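Stromal cell-derived factor 2-like protein (Arabidopsis thaliana, PDB 3MAL) takes part in protein quality control and the unfolded protein response of the endoplasmic reticulum, in a complex with ERDJ3B and BIP1 needed for accumulation of the immune receptor EFR. Local coordinates at residues I18-A23 and S82-R87; I24-E29 and G153-H158; F33-H38 and Q170-I175; I65-P70 and K92-L97; L110-F115 and D125-I130. One frame throughout, in Å; residues are numbered along the deposited sequence.

Interaction 1 (I18-A23 and S82-R87)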
# COMPACT_ATOMS: atom_id res chain seq x y z
N ILE A 18 14.72 4.06 2.10
CA ILE A 18 13.91 3.44 1.07
C ILE A 18 13.90 4.31 -0.18
O ILE A 18 13.45 5.45 -0.14
CB ILE A 18 12.48 3.21 1.57
CG1 ILE A 18 12.49 2.25 2.78
CG2 ILE A 18 11.58 2.75 0.43
CD1 ILE A 18 11.13 2.07 3.44
N THR A 19 14.39 3.77 -1.30
CA THR A 19 14.54 4.57 -2.52
C THR A 19 13.52 4.14 -3.58
O THR A 19 12.99 3.03 -3.51
CB THR A 19 15.95 4.37 -3.13
OG1 THR A 19 16.24 2.97 -3.20
CG2 THR A 19 17.02 5.06 -2.25
N TYR A 20 13.24 5.00 -4.56
CA TYR A 20 12.36 4.58 -5.63
C TYR A 20 12.98 3.39 -6.36
O TYR A 20 14.20 3.34 -6.54
CB TYR A 20 12.08 5.73 -6.61
CG TYR A 20 11.26 6.85 -5.99
CD1 TYR A 20 11.88 8.01 -5.52
CD2 TYR A 20 9.89 6.74 -5.86
CE1 TYR A 20 11.15 9.04 -4.92
CE2 TYR A 20 9.13 7.80 -5.29
CZ TYR A 20 9.78 8.93 -4.83
OH TYR A 20 9.06 9.96 -4.24
N GLY A 21 12.13 2.46 -6.78
CA GLY A 21 12.61 1.24 -7.42
C GLY A 21 12.81 0.09 -6.44
O GLY A 21 13.06 -1.03 -6.86
N SER A 22 12.69 0.36 -5.15
CA SER A 22 12.94 -0.68 -4.17
C SER A 22 11.71 -1.59 -4.01
O SER A 22 10.56 -1.18 -4.29
CB SER A 22 13.35 -0.08 -2.83
OG SER A 22 12.19 0.20 -2.08
N ALA A 23 11.98 -2.83 -3.60
CA ALA A 23 10.90 -3.77 -3.27
C ALA A 23 10.71 -3.83 -1.75
O ALA A 23 11.68 -3.96 -1.00
CB ALA A 23 11.19 -5.16 -3.82
N SER A 82 9.18 12.39 3.01
CA SER A 82 7.89 12.64 3.66
C SER A 82 7.13 13.66 2.80
O SER A 82 7.70 14.66 2.37
CB SER A 82 8.09 13.21 5.07
OG SER A 82 6.85 13.19 5.77
N GLY A 83 5.87 13.37 2.53
CA GLY A 83 5.05 14.23 1.70
C GLY A 83 5.02 13.88 0.22
O GLY A 83 4.22 14.43 -0.50
N ALA A 84 5.92 13.00 -0.24
CA ALA A 84 5.95 12.55 -1.64
C ALA A 84 4.63 11.87 -2.03
O ALA A 84 4.02 11.18 -1.21
CB ALA A 84 7.12 11.58 -1.90
N THR A 85 4.23 12.07 -3.27
CA THR A 85 3.17 11.28 -3.88
C THR A 85 3.83 10.06 -4.53
O THR A 85 4.71 10.22 -5.38
CB THR A 85 2.42 12.08 -4.94
OG1 THR A 85 2.00 13.33 -4.37
CG2 THR A 85 1.17 11.31 -5.43
N ILE A 86 3.42 8.87 -4.10
CA ILE A 86 4.01 7.62 -4.57
C ILE A 86 2.95 6.66 -5.12
O ILE A 86 1.72 6.87 -4.94
CB ILE A 86 4.85 6.86 -3.47
CG1 ILE A 86 3.93 6.25 -2.39
CG2 ILE A 86 5.94 7.77 -2.85
CD1 ILE A 86 4.67 5.35 -1.37
N ARG A 87 3.43 5.63 -5.81
CA ARG A 87 2.61 4.51 -6.27
C ARG A 87 3.27 3.24 -5.70
O ARG A 87 4.50 3.20 -5.49
CB ARG A 87 2.55 4.47 -7.80
CG ARG A 87 1.84 5.69 -8.44
CD ARG A 87 1.67 5.57 -9.97
NE ARG A 87 2.96 5.57 -10.64
CZ ARG A 87 3.17 5.19 -11.90
NH1 ARG A 87 2.17 4.75 -12.66
NH2 ARG A 87 4.40 5.20 -12.37
O HOH W 1 7.36 11.45 -5.83
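Tyr20 reaches from the loop ahead of strand 23-28 to the start of strand 85-90, and its ring end makes the whole direct contact. The phenol oxygen OH lies 3.4 Å from the methyl CB of Ala84, while ring atom CE2 meets the branch methyl CG2 of Ile86 at 4.0 Å, obliquely to the ring. A water bridges the same two pieces of chain: it sits 2.8 Å from Tyr20 OH and donates a hydrogen bond to Thr85 O at 3.0 Å. Behind the ring, a type II turn from Thr19 to Ser22 closes with Ser22 N bonded to Thr19 O, and Gly21 occupies the position with positive phi. Tyr20 carries its CG anti to its own carbonyl carbon (chi1 -67°), which sends the ring out of the turn toward Ala84 and Ile86. The backbone of Tyr20 also bonds with Gly77 and Asp78, and its side chain rests on Pro68, just past strand 64-67 of the trefoil barrel. Methyls of Ala84 and Ile86 beside a hydroxyl that keeps a water partner imply a mixed contact: apolar packing at one ring corner, with the polar tip satisfied through the solvent molecule that also serves a strand carbonyl.

Interaction 2 (I24-E29 and G153-H158)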
# COMPACT_ATOMS: atom_id res chain seq x y z
N ILE A 24 9.46 -3.69 -1.32
CA ILE A 24 9.15 -3.65 0.11
C ILE A 24 7.96 -4.53 0.47
O ILE A 24 7.13 -4.84 -0.39
CB ILE A 24 8.86 -2.21 0.61
CG1 ILE A 24 7.55 -1.67 0.04
CG2 ILE A 24 10.11 -1.29 0.40
CD1 ILE A 24 7.05 -0.37 0.69
N LYS A 25 7.91 -4.93 1.74
CA LYS A 25 6.66 -5.31 2.36
C LYS A 25 6.21 -4.16 3.27
O LYS A 25 7.02 -3.34 3.72
CB LYS A 25 6.79 -6.62 3.12
CG LYS A 25 7.22 -7.77 2.24
CD LYS A 25 7.00 -9.11 2.95
CE LYS A 25 7.38 -10.27 2.01
NZ LYS A 25 7.27 -11.57 2.72
N LEU A 26 4.90 -4.05 3.46
CA LEU A 26 4.31 -3.02 4.29
C LEU A 26 3.51 -3.70 5.39
O LEU A 26 2.50 -4.36 5.12
CB LEU A 26 3.41 -2.11 3.43
CG LEU A 26 3.18 -0.73 4.04
CD1 LEU A 26 4.44 0.16 3.96
CD2 LEU A 26 1.97 -0.06 3.34
N MET A 27 3.99 -3.56 6.62
CA MET A 27 3.38 -4.21 7.76
C MET A 27 2.49 -3.25 8.53
O MET A 27 2.90 -2.13 8.87
CB MET A 27 4.47 -4.77 8.68
CG MET A 27 3.93 -5.61 9.84
SD MET A 27 5.15 -6.01 11.11
CE MET A 27 5.17 -4.48 12.02
N HIS A 28 1.27 -3.71 8.81
CA HIS A 28 0.30 -3.03 9.67
C HIS A 28 0.83 -3.00 11.11
O HIS A 28 1.10 -4.05 11.69
CB HIS A 28 -1.01 -3.81 9.61
CG HIS A 28 -2.16 -3.18 10.35
ND1 HIS A 28 -2.67 -1.94 10.03
CD2 HIS A 28 -2.93 -3.66 11.35
CE1 HIS A 28 -3.70 -1.67 10.82
NE2 HIS A 28 -3.87 -2.69 11.64
N GLU A 29 1.03 -1.83 11.67
CA GLU A 29 1.67 -1.81 13.01
C GLU A 29 0.93 -2.59 14.10
O GLU A 29 1.56 -3.28 14.88
CB GLU A 29 1.94 -0.41 13.50
CG GLU A 29 2.72 -0.44 14.83
CD GLU A 29 3.07 0.96 15.31
OE1 GLU A 29 2.16 1.82 15.38
OE2 GLU A 29 4.25 1.20 15.65
N GLY A 153 -8.52 9.08 1.99
CA GLY A 153 -8.52 7.91 2.88
C GLY A 153 -7.12 7.46 3.31
O GLY A 153 -6.21 7.39 2.47
N TYR A 154 -6.91 7.19 4.60
CA TYR A 154 -5.66 6.57 5.05
C TYR A 154 -5.79 5.08 4.83
O TYR A 154 -6.83 4.49 5.17
CB TYR A 154 -5.39 6.85 6.54
CG TYR A 154 -5.23 8.30 6.83
CD1 TYR A 154 -4.04 8.96 6.48
CD2 TYR A 154 -6.27 9.05 7.38
CE1 TYR A 154 -3.87 10.31 6.72
CE2 TYR A 154 -6.10 10.42 7.64
CZ TYR A 154 -4.89 11.04 7.29
OH TYR A 154 -4.67 12.38 7.50
N LEU A 155 -4.76 4.47 4.24
CA LEU A 155 -4.66 3.02 4.14
C LEU A 155 -4.82 2.43 5.55
O LEU A 155 -4.09 2.81 6.49
CB LEU A 155 -3.29 2.62 3.55
CG LEU A 155 -3.10 1.12 3.31
CD1 LEU A 155 -3.98 0.67 2.13
CD2 LEU A 155 -1.62 0.83 3.04
N HIS A 156 -5.72 1.47 5.69
CA HIS A 156 -6.20 1.04 7.00
C HIS A 156 -6.36 -0.47 7.01
O HIS A 156 -6.73 -1.06 6.00
CB HIS A 156 -7.57 1.69 7.25
CG HIS A 156 -8.01 1.66 8.68
ND1 HIS A 156 -8.76 0.63 9.20
CD2 HIS A 156 -7.81 2.54 9.68
CE1 HIS A 156 -9.01 0.87 10.47
NE2 HIS A 156 -8.46 2.03 10.79
N SER A 157 -6.05 -1.11 8.15
CA SER A 157 -6.49 -2.47 8.39
C SER A 157 -6.94 -2.65 9.84
O SER A 157 -6.94 -1.70 10.65
CB SER A 157 -5.40 -3.49 8.00
OG SER A 157 -5.99 -4.76 7.72
N HIS A 158 -7.35 -3.88 10.16
CA HIS A 158 -7.94 -4.21 11.47
C HIS A 158 -8.21 -5.71 11.54
O HIS A 158 -8.17 -6.41 10.54
CB HIS A 158 -9.25 -3.45 11.76
CG HIS A 158 -10.13 -3.23 10.56
ND1 HIS A 158 -11.03 -2.18 10.48
CD2 HIS A 158 -10.25 -3.90 9.39
CE1 HIS A 158 -11.67 -2.22 9.32
NE2 HIS A 158 -11.22 -3.26 8.64
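Strands 24-28 and 154-158 run at 58° to each other, their axes 8.7 Å apart at closest approach, too far for backbone pairing; the nearest alpha carbons, those of His28 and Ser157, are 6.9 Å apart. Side chains bridge the strands. Leu26 and Leu155 point at each other tip to tip, CD2 of Leu26 lying 3.7 Å from CD2 of Leu155. Each leucine holds CG anti to its backbone N (chi1 -158° and -176°), which turns the two branches toward each other. This is the interior of a beta-trefoil: strand 24-28 belongs to the six-stranded barrel, 154-158 to the hairpins that cap it, and Leu146, Val172 and Trp184 close round the leucines. At the far end the His28 ring lies under the Ser157 methylene, a CH-pi contact in which Ser157 CB stands 3.8 Å from the ring centroid, nearly on the ring normal. Ser157 OG turns to Glu171 O for its hydrogen bond, and Trp184 meets the His28 ring edge-to-face.

Interaction 3 (F33-H38 and Q170-I175)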
# COMPACT_ATOMS: atom_id res chain seq x y z
N PHE A 33 -0.01 -7.84 10.23
CA PHE A 33 -0.32 -8.42 8.91
C PHE A 33 0.33 -7.62 7.77
O PHE A 33 0.58 -6.41 7.90
CB PHE A 33 -1.85 -8.53 8.69
CG PHE A 33 -2.51 -9.72 9.41
CD1 PHE A 33 -2.23 -9.99 10.76
CD2 PHE A 33 -3.41 -10.55 8.74
CE1 PHE A 33 -2.83 -11.10 11.43
CE2 PHE A 33 -4.02 -11.63 9.39
CZ PHE A 33 -3.73 -11.91 10.75
N ARG A 34 0.62 -8.29 6.66
CA ARG A 34 1.29 -7.64 5.55
C ARG A 34 0.32 -7.27 4.40
O ARG A 34 -0.54 -8.05 4.01
CB ARG A 34 2.41 -8.53 4.98
CG ARG A 34 3.63 -8.60 5.81
CD ARG A 34 3.53 -9.77 6.78
NE ARG A 34 4.85 -10.28 7.15
CZ ARG A 34 5.36 -10.16 8.36
NH1 ARG A 34 4.65 -9.58 9.32
NH2 ARG A 34 6.57 -10.63 8.62
N LEU A 35 0.51 -6.08 3.85
CA LEU A 35 -0.22 -5.68 2.65
C LEU A 35 0.02 -6.70 1.53
O LEU A 35 1.16 -7.02 1.20
CB LEU A 35 0.18 -4.25 2.24
CG LEU A 35 -0.65 -3.58 1.13
CD1 LEU A 35 -2.08 -3.26 1.64
CD2 LEU A 35 0.07 -2.32 0.57
N HIS A 36 -1.08 -7.21 0.95
CA HIS A 36 -1.04 -8.38 0.12
C HIS A 36 -2.06 -8.30 -1.03
O HIS A 36 -3.15 -7.72 -0.90
CB HIS A 36 -1.31 -9.60 1.03
CG HIS A 36 -1.57 -10.90 0.31
ND1 HIS A 36 -2.83 -11.28 -0.08
CD2 HIS A 36 -0.76 -11.94 0.04
CE1 HIS A 36 -2.77 -12.48 -0.63
NE2 HIS A 36 -1.52 -12.90 -0.57
N SER A 37 -1.69 -8.85 -2.18
CA SER A 37 -2.65 -8.98 -3.29
C SER A 37 -2.48 -10.32 -3.97
O SER A 37 -1.64 -11.13 -3.57
CB SER A 37 -2.57 -7.79 -4.28
OG SER A 37 -3.75 -7.69 -5.08
N HIS A 38 -3.28 -10.55 -5.00
CA HIS A 38 -3.35 -11.87 -5.62
C HIS A 38 -4.29 -11.74 -6.80
O HIS A 38 -4.96 -10.73 -6.94
CB HIS A 38 -3.83 -12.93 -4.62
CG HIS A 38 -4.97 -12.51 -3.71
ND1 HIS A 38 -5.26 -13.18 -2.54
CD2 HIS A 38 -5.86 -11.50 -3.80
CE1 HIS A 38 -6.31 -12.62 -1.97
NE2 HIS A 38 -6.70 -11.60 -2.71
N GLN A 170 -7.07 -10.29 6.49
CA GLN A 170 -7.82 -9.13 7.00
C GLN A 170 -8.29 -8.23 5.86
O GLN A 170 -7.62 -8.12 4.82
CB GLN A 170 -6.95 -8.28 7.97
CG GLN A 170 -6.59 -9.00 9.23
CD GLN A 170 -5.63 -8.24 10.12
OE1 GLN A 170 -5.05 -7.20 9.75
NE2 GLN A 170 -5.44 -8.76 11.32
N GLU A 171 -9.44 -7.59 6.08
CA GLU A 171 -9.86 -6.47 5.23
C GLU A 171 -8.82 -5.36 5.24
O GLU A 171 -8.29 -4.99 6.30
CB GLU A 171 -11.20 -5.89 5.69
CG GLU A 171 -11.89 -5.02 4.62
CD GLU A 171 -12.97 -4.13 5.19
OE1 GLU A 171 -12.75 -3.57 6.27
OE2 GLU A 171 -14.03 -3.99 4.57
N VAL A 172 -8.55 -4.81 4.06
CA VAL A 172 -7.81 -3.56 3.95
C VAL A 172 -8.78 -2.55 3.36
O VAL A 172 -9.56 -2.87 2.45
CB VAL A 172 -6.54 -3.74 3.09
CG1 VAL A 172 -5.84 -2.38 2.80
CG2 VAL A 172 -5.59 -4.71 3.80
N CYS A 173 -8.79 -1.34 3.91
CA CYS A 173 -9.73 -0.31 3.45
C CYS A 173 -9.12 1.07 3.69
O CYS A 173 -7.98 1.17 4.13
CB CYS A 173 -11.07 -0.45 4.17
SG CYS A 173 -10.99 -0.21 5.95
N GLY A 174 -9.88 2.12 3.36
CA GLY A 174 -9.47 3.51 3.61
C GLY A 174 -10.46 4.16 4.56
O GLY A 174 -11.68 3.95 4.41
N ILE A 175 -9.97 4.87 5.58
CA ILE A 175 -10.84 5.66 6.48
C ILE A 175 -10.32 7.07 6.60
O ILE A 175 -9.17 7.37 6.26
CB ILE A 175 -11.03 5.05 7.91
CG1 ILE A 175 -9.79 5.32 8.79
CG2 ILE A 175 -11.44 3.55 7.83
CD1 ILE A 175 -9.99 5.03 10.25
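First torsions of -78° in Phe33 and -66° in Gln170 set each CG opposite the carbonyl carbon of its residue; beyond CG the glutamine chain runs extended, and its amide comes to lie flat on the phenyl ring. Amide and ring planes are only 5° apart. Gln170 NE2 stands 3.3 Å above the ring plane, over its centre, and Gln170 CD lies 3.5 Å from Phe33 CD2. The amide oxygen comes in nearer the root of the phenylalanine, with Gln170 OE1 3.6 Å from Phe33 CB. This is an amide-pi stack: the two flat groups meet face to face, although the long directions of the side chains are at about a right angle. The polar end of Gln170 is held chiefly by Thr31, two residues before Phe33, with a weak further bond from Ser157 OG to Gln170 OE1. Pro55 and Lys161 also touch the phenylalanine.

Two residues further along each segment the contact becomes apolar. Leu35 CD1 meets Val172 CG1 at 4.0 Å, again with the side chains crossing, and Val51, Val112 and Leu155 pack about the pair. Strands 34-38 and 170-175 both pair with strand 49-54, so they flank it, and their side chains meet over it. Such convergence of hairpin strands from the first and third MIR repeats over the closed end of the barrel is characteristic of the beta-trefoil fold.

Interaction 4 (I65-P70 and K92-L97)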
# COMPACT_ATOMS: atom_id res chain seq x y z
N ILE A 65 6.55 -2.68 -5.38
CA ILE A 65 7.61 -1.77 -5.85
C ILE A 65 7.24 -0.29 -5.62
O ILE A 65 6.17 0.16 -6.04
CB ILE A 65 7.99 -2.03 -7.33
CG1 ILE A 65 8.37 -3.49 -7.55
CG2 ILE A 65 9.16 -1.13 -7.75
CD1 ILE A 65 9.56 -3.89 -6.66
N VAL A 66 8.10 0.46 -4.92
CA VAL A 66 7.84 1.89 -4.69
C VAL A 66 8.18 2.67 -5.96
O VAL A 66 9.32 2.60 -6.46
CB VAL A 66 8.71 2.45 -3.54
CG1 VAL A 66 8.32 3.90 -3.21
CG2 VAL A 66 8.64 1.55 -2.32
N LYS A 67 7.20 3.40 -6.49
CA LYS A 67 7.41 4.18 -7.72
C LYS A 67 6.93 5.64 -7.61
O LYS A 67 6.02 5.96 -6.82
CB LYS A 67 6.75 3.47 -8.91
CG LYS A 67 7.47 2.20 -9.35
CD LYS A 67 6.87 1.60 -10.65
CE LYS A 67 7.59 0.30 -10.97
NZ LYS A 67 7.33 -0.27 -12.35
N PRO A 68 7.56 6.55 -8.39
CA PRO A 68 7.08 7.92 -8.48
C PRO A 68 5.84 8.02 -9.39
O PRO A 68 5.43 7.02 -10.00
CB PRO A 68 8.28 8.66 -9.11
CG PRO A 68 8.89 7.67 -9.99
CD PRO A 68 8.73 6.33 -9.26
N VAL A 69 5.22 9.19 -9.44
CA VAL A 69 4.20 9.43 -10.46
C VAL A 69 4.92 9.78 -11.78
O VAL A 69 5.94 10.48 -11.78
CB VAL A 69 3.13 10.49 -10.01
CG1 VAL A 69 2.80 10.33 -8.52
CG2 VAL A 69 3.57 11.89 -10.30
N PRO A 70 4.38 9.30 -12.92
CA PRO A 70 5.08 9.31 -14.21
C PRO A 70 5.59 10.69 -14.73
O PRO A 70 6.53 10.73 -15.54
CB PRO A 70 4.06 8.69 -15.18
CG PRO A 70 2.73 8.78 -14.47
CD PRO A 70 3.04 8.68 -13.02
N LYS A 92 3.90 -9.25 -8.22
CA LYS A 92 3.44 -10.49 -8.84
C LYS A 92 2.43 -10.26 -9.95
O LYS A 92 2.47 -10.97 -10.95
CB LYS A 92 2.87 -11.45 -7.78
CG LYS A 92 3.95 -12.11 -6.90
CD LYS A 92 4.63 -13.24 -7.61
CE LYS A 92 3.68 -14.41 -7.83
NZ LYS A 92 3.11 -14.86 -6.56
N THR A 93 1.54 -9.27 -9.80
CA THR A 93 0.48 -9.02 -10.79
C THR A 93 0.67 -7.75 -11.62
O THR A 93 -0.02 -7.55 -12.61
CB THR A 93 -0.96 -8.96 -10.17
OG1 THR A 93 -1.05 -7.84 -9.30
CG2 THR A 93 -1.30 -10.24 -9.40
N ARG A 94 1.60 -6.88 -11.21
CA ARG A 94 1.83 -5.62 -11.92
C ARG A 94 0.70 -4.58 -11.79
O ARG A 94 0.75 -3.53 -12.44
CB ARG A 94 2.13 -5.90 -13.41
CG ARG A 94 3.46 -6.52 -13.61
CD ARG A 94 4.39 -5.36 -13.90
NE ARG A 94 5.54 -5.37 -13.05
CZ ARG A 94 6.44 -4.41 -12.99
NH1 ARG A 94 6.33 -3.31 -13.73
NH2 ARG A 94 7.46 -4.56 -12.16
N LYS A 95 -0.29 -4.84 -10.93
CA LYS A 95 -1.38 -3.87 -10.71
C LYS A 95 -1.00 -2.86 -9.62
O LYS A 95 -0.10 -3.12 -8.81
CB LYS A 95 -2.72 -4.58 -10.39
CG LYS A 95 -3.20 -5.57 -11.49
CD LYS A 95 -4.75 -5.68 -11.45
CE LYS A 95 -5.36 -6.51 -12.60
NZ LYS A 95 -4.67 -6.30 -13.91
N TRP A 96 -1.66 -1.70 -9.62
CA TRP A 96 -1.29 -0.56 -8.74
C TRP A 96 -2.20 -0.52 -7.52
O TRP A 96 -3.40 -0.68 -7.66
CB TRP A 96 -1.43 0.77 -9.51
CG TRP A 96 -0.65 0.77 -10.77
CD1 TRP A 96 -1.08 0.42 -12.02
CD2 TRP A 96 0.73 1.09 -10.88
NE1 TRP A 96 -0.03 0.51 -12.92
CE2 TRP A 96 1.09 0.91 -12.24
CE3 TRP A 96 1.71 1.51 -9.97
CZ2 TRP A 96 2.38 1.15 -12.70
CZ3 TRP A 96 2.98 1.77 -10.44
CH2 TRP A 96 3.32 1.57 -11.79
N LEU A 97 -1.62 -0.32 -6.33
CA LEU A 97 -2.43 -0.04 -5.13
C LEU A 97 -3.37 1.15 -5.40
O LEU A 97 -2.92 2.22 -5.83
CB LEU A 97 -1.53 0.27 -3.92
CG LEU A 97 -2.29 0.33 -2.58
CD1 LEU A 97 -2.91 -1.05 -2.26
CD2 LEU A 97 -1.41 0.89 -1.43
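Lys67 runs out from barrel strand 64-67 to the turn and strand start at 92-97, where one hairpin of the beta-trefoil cap begins. Its contacts are of two kinds, apolar along the chain and electrostatic at the tip.

The apolar part is with Trp96. Methylene CD of Lys67 comes to the six-membered end of the indole at its edge, near the ring plane, lying 3.7 Å from Trp96 CH2 and 3.9 Å from Trp96 CZ3. The two side chains cross at about a right angle, and Lys67, extended beyond CG, passes the rim instead of covering the ring. A cation-pi partner of the indole is Arg87, and Trp96 NE1 is bonded to Asp117 O.

The electrostatic part brings like charges together. Lys67 NZ and Arg94 NH1 are both donors and do not bond to each other; each has its own acceptor, Lys67 NZ in Gln89 OE1 and Arg94 NH1 in a salt bridge with Asp118. Asp118 would probably ease the proximity of the two cations. Arg94 reaches this place by bending at chi2 and chi3 (-94° and 128°), which carries the guanidinium away from the turn toward the end of Lys67. At the closest point of this pair, Lys67 NZ stands 3.5 Å from Arg94 NH1, oblique to the guanidinium plane.

Interaction 5 (L110-F115 and D125-I130)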
# COMPACT_ATOMS: atom_id res chain seq x y z
N LEU A 110 -13.76 2.81 2.59
CA LEU A 110 -13.35 3.00 1.20
C LEU A 110 -12.71 1.71 0.71
O LEU A 110 -11.80 1.20 1.36
CB LEU A 110 -12.32 4.14 1.12
CG LEU A 110 -12.61 5.62 0.78
CD1 LEU A 110 -14.06 5.99 0.38
CD2 LEU A 110 -11.97 6.58 1.81
N GLU A 111 -13.15 1.20 -0.43
CA GLU A 111 -12.46 0.04 -1.01
C GLU A 111 -11.02 0.35 -1.41
O GLU A 111 -10.72 1.36 -2.10
CB GLU A 111 -13.21 -0.47 -2.22
CG GLU A 111 -12.80 -1.86 -2.67
CD GLU A 111 -13.29 -2.14 -4.07
OE1 GLU A 111 -12.61 -1.73 -5.03
OE2 GLU A 111 -14.37 -2.74 -4.19
N VAL A 112 -10.13 -0.55 -1.02
CA VAL A 112 -8.76 -0.55 -1.50
C VAL A 112 -8.54 -1.73 -2.43
O VAL A 112 -8.71 -2.90 -2.02
CB VAL A 112 -7.74 -0.54 -0.31
CG1 VAL A 112 -6.32 -0.63 -0.82
CG2 VAL A 112 -7.90 0.75 0.48
N SER A 113 -8.16 -1.43 -3.68
CA SER A 113 -8.00 -2.46 -4.71
C SER A 113 -6.64 -2.42 -5.40
O SER A 113 -5.77 -1.57 -5.09
CB SER A 113 -9.11 -2.34 -5.78
OG SER A 113 -8.94 -1.15 -6.56
N CYS A 114 -6.45 -3.37 -6.31
CA CYS A 114 -5.33 -3.34 -7.25
C CYS A 114 -5.89 -3.07 -8.66
O CYS A 114 -6.78 -3.78 -9.14
CB CYS A 114 -4.51 -4.65 -7.20
SG CYS A 114 -2.96 -4.45 -6.25
N PHE A 115 -5.35 -2.03 -9.32
CA PHE A 115 -5.92 -1.49 -10.55
C PHE A 115 -4.92 -1.51 -11.71
O PHE A 115 -3.71 -1.33 -11.51
CB PHE A 115 -6.38 -0.05 -10.30
CG PHE A 115 -6.77 0.73 -11.53
CD1 PHE A 115 -5.83 1.53 -12.20
CD2 PHE A 115 -8.08 0.71 -12.01
CE1 PHE A 115 -6.18 2.25 -13.34
CE2 PHE A 115 -8.44 1.44 -13.14
CZ PHE A 115 -7.50 2.21 -13.80
N ASP A 125 -4.27 5.78 -8.28
CA ASP A 125 -3.10 5.01 -7.83
C ASP A 125 -2.15 5.85 -6.95
O ASP A 125 -1.10 5.36 -6.54
CB ASP A 125 -2.32 4.48 -9.04
CG ASP A 125 -3.14 3.55 -9.92
OD1 ASP A 125 -4.10 2.89 -9.44
OD2 ASP A 125 -2.83 3.48 -11.12
N HIS A 126 -2.52 7.10 -6.65
CA HIS A 126 -1.61 8.02 -5.96
C HIS A 126 -1.85 8.08 -4.45
O HIS A 126 -2.99 8.25 -3.99
CB HIS A 126 -1.69 9.43 -6.61
CG HIS A 126 -1.30 9.44 -8.06
ND1 HIS A 126 -1.22 10.60 -8.81
CD2 HIS A 126 -0.95 8.42 -8.90
CE1 HIS A 126 -0.86 10.29 -10.05
NE2 HIS A 126 -0.68 8.98 -10.12
N TRP A 127 -0.76 7.94 -3.68
CA TRP A 127 -0.80 7.95 -2.21
C TRP A 127 0.26 8.91 -1.69
O TRP A 127 1.39 8.95 -2.21
CB TRP A 127 -0.52 6.54 -1.65
CG TRP A 127 -1.50 5.49 -2.15
CD1 TRP A 127 -1.45 4.84 -3.34
CD2 TRP A 127 -2.66 4.98 -1.46
NE1 TRP A 127 -2.50 3.96 -3.46
CE2 TRP A 127 -3.26 4.02 -2.31
CE3 TRP A 127 -3.23 5.24 -0.21
CZ2 TRP A 127 -4.43 3.33 -1.96
CZ3 TRP A 127 -4.40 4.53 0.15
CH2 TRP A 127 -4.97 3.59 -0.73
N LYS A 128 -0.09 9.67 -0.66
CA LYS A 128 0.88 10.57 -0.05
C LYS A 128 1.54 9.84 1.12
O LYS A 128 0.85 9.31 2.00
CB LYS A 128 0.18 11.85 0.39
CG LYS A 128 0.97 12.84 1.26
CD LYS A 128 -0.10 13.78 1.87
CE LYS A 128 0.47 14.88 2.72
NZ LYS A 128 -0.62 15.81 3.21
N LEU A 129 2.87 9.79 1.11
CA LEU A 129 3.61 9.23 2.25
C LEU A 129 3.71 10.28 3.36
O LEU A 129 4.15 11.41 3.13
CB LEU A 129 5.01 8.74 1.86
CG LEU A 129 5.83 8.27 3.09
CD1 LEU A 129 5.43 6.84 3.54
CD2 LEU A 129 7.30 8.35 2.79
N ILE A 130 3.31 9.89 4.56
CA ILE A 130 3.35 10.78 5.71
C ILE A 130 4.16 10.11 6.79
O ILE A 130 3.74 9.09 7.35
CB ILE A 130 1.92 11.09 6.22
CG1 ILE A 130 1.09 11.72 5.09
CG2 ILE A 130 1.97 12.04 7.42
CD1 ILE A 130 -0.39 11.87 5.39
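Phe115 and Asp125 meet at about a right angle, with the carboxylate plane turned 52° from the phenyl ring. Asp125 OD1 approaches obliquely, 3.5 Å from Phe115 CD1 and 3.8 Å from Phe115 CB, and OD2 follows at 3.7 Å from the same CD1. With CG opposite the backbone N (chi1 169°), the Phe115 ring stands beside the acid, where it also stacks on His98. Deeper in, the second pair is purely apolar. Val112 CG2 touches the six-membered end of the Trp127 indole at its edge, near the ring plane, 4.3 Å from CH2. Trp127 NE1 points instead to Leu97 O, and its ring meets His148 edge-to-face, while Leu155 packs against both Val112 and Trp127. The contact thereby joins a cap-hairpin strand, 110-115, to a barrel strand, 127-131, within the second MIR repeat of the trefoil. Both oxygens of the buried carboxylate have donors: OD1 takes His98 ND1, and OD2 takes Ser121 OG and Asp122 N. These bonds would probably stabilise a charged carboxylate, and Phe115 brings CB and one ring corner against a group they already hold in place.

How the interactions relate
From the N terminus, the first segments of interactions 1, 2 and 3 follow one another closely, at 18-23, 24-29 and 33-38. Interaction 1 closes first, at 82-87, joining the entry loop to the second MIR repeat in a loop about half as long as those of 2 and 3. Interaction 4 opens inside that loop at 65-70 and ends beyond it at 92-97, so the two cross. Interaction 5, 110-115 with 125-130, begins after both have closed. Interactions 2 and 3 reach to 153-158 and 170-175; they cross each other, interaction 1 crosses both, and interactions 4 and 5 nest inside both. Together they tie the six-stranded barrel to its hairpin cap and the first repeat to the third.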